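Local coordinates for type IV secretion system protein DotB (Yersinia pseudotuberculosis IP 31758, PDB 6GEF), which hydrolyses ATP as an ATPase of the type IVb secretion system, probably powering transport through it, at the interface of chains A and B. Coordinates in Å, arbitrary orientation; residue numbers count along the deposited sequence, not the author numbering. Chains: chain A/B, Type IV secretion system protein DotB.

The interface of chains A and B. Residues chain A 59, 62, 65, 72; chain B 232.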
loop_
_atom_site.group_PDB
_atom_site.type_symbol
_atom_site.label_atom_id
_atom_site.label_comp_id
_atom_site.label_asym_id
_atom_site.label_seq_id
_atom_site.Cartn_x
_atom_site.Cartn_y
_atom_site.Cartn_z
ATOM N N LYS A 59 -41.302 -14.721 3.205
ATOM C CA LYS A 59 -40.360 -15.418 4.087
ATOM C C LYS A 59 -41.048 -16.640 4.665
ATOM O O LYS A 59 -42.250 -16.635 4.913
ATOM C CB LYS A 59 -39.878 -14.508 5.217
ATOM C CG LYS A 59 -38.690 -15.052 5.962
ATOM C CD LYS A 59 -38.384 -14.173 7.192
ATOM C CE LYS A 59 -39.222 -14.576 8.397
ATOM N NZ LYS A 59 -38.379 -14.535 9.649
ATOM N N VAL A 62 -43.960 -17.034 7.892
ATOM C CA VAL A 62 -45.042 -16.055 7.852
ATOM C C VAL A 62 -45.719 -16.135 6.485
ATOM O O VAL A 62 -45.105 -16.537 5.491
ATOM C CB VAL A 62 -44.536 -14.619 8.130
ATOM C CG1 VAL A 62 -43.813 -14.066 6.924
ATOM C CG2 VAL A 62 -45.684 -13.722 8.510
ATOM N N SER A 65 -46.440 -11.264 2.856
ATOM C CA SER A 65 -46.769 -9.979 3.427
ATOM C C SER A 65 -46.344 -8.869 2.488
ATOM O O SER A 65 -45.412 -9.033 1.691
ATOM C CB SER A 65 -46.065 -9.791 4.781
ATOM O OG SER A 65 -46.325 -10.850 5.667
ATOM N N LEU A 72 -47.402 -2.999 6.867
ATOM C CA LEU A 72 -47.229 -4.321 6.311
ATOM C C LEU A 72 -48.291 -5.266 6.881
ATOM O O LEU A 72 -48.666 -5.184 8.011
ATOM C CB LEU A 72 -45.812 -4.836 6.630
ATOM C CG LEU A 72 -45.597 -5.521 7.921
ATOM C CD1 LEU A 72 -44.127 -6.005 7.967
ATOM C CD2 LEU A 72 -45.885 -4.595 9.084
ATOM N N ILE B 232 -42.308 -8.278 11.187
ATOM C CA ILE B 232 -41.616 -9.507 10.863
ATOM C C ILE B 232 -40.104 -9.276 11.001
ATOM O O ILE B 232 -39.588 -8.197 10.703
ATOM C CB ILE B 232 -41.973 -9.955 9.434
ATOM C CG1 ILE B 232 -43.428 -10.420 9.397
ATOM C CG2 ILE B 232 -41.029 -11.084 8.941
ATOM C CD1 ILE B 232 -44.050 -10.389 8.006
#
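No aromatic ring, amide or other flat side chain takes part where B:Ile232 meets A:Val62, A:Ser65, A:Lys59 and A:Leu72; the packing is mostly aliphatic, with the hydroxyl of A:Ser65 at its border. The longer branch of B:Ile232, its CG1 set beside its own backbone N (chi1 -70°) and extended onward to CD1, reaches head-on toward A:Val62. There CD1 lies 3.7 Å from A:Val62 CG2 and 3.8 Å from A:Val62 CG1, so this methyl faces both prongs of the valine. Beta-branching suits A:Val62 to this place, because it offers two methyls on a short, stiff stem. A:Ser65 borders the same methyl: its hydroxyl OG is 3.3 Å from B:Ile232 CD1, a van der Waals contact, and a side chain this small probably lets the isoleucine come near the strand. On another flank, B:Ile232 CG2 meets the aliphatic end of A:Lys59, 4.0 Å from CE, as the two side chains run past each other in opposite senses. The lysine offers a methylene next to its terminal amine. A:Leu72 stands more loosely at the opposite flank, with CD1 4.3 Å from B:Ile232 N. The chains are copies of one protein meeting without exact two-fold symmetry, plausibly as in the working ATPase. In the fold, B:Ile232 begins strand 232-237 of one subunit, whereas the chain A residues belong to strands 55-59, 65-68 and 71-74 and an intervening loop, forming a small part of a subunit contact within the deposited hexamer.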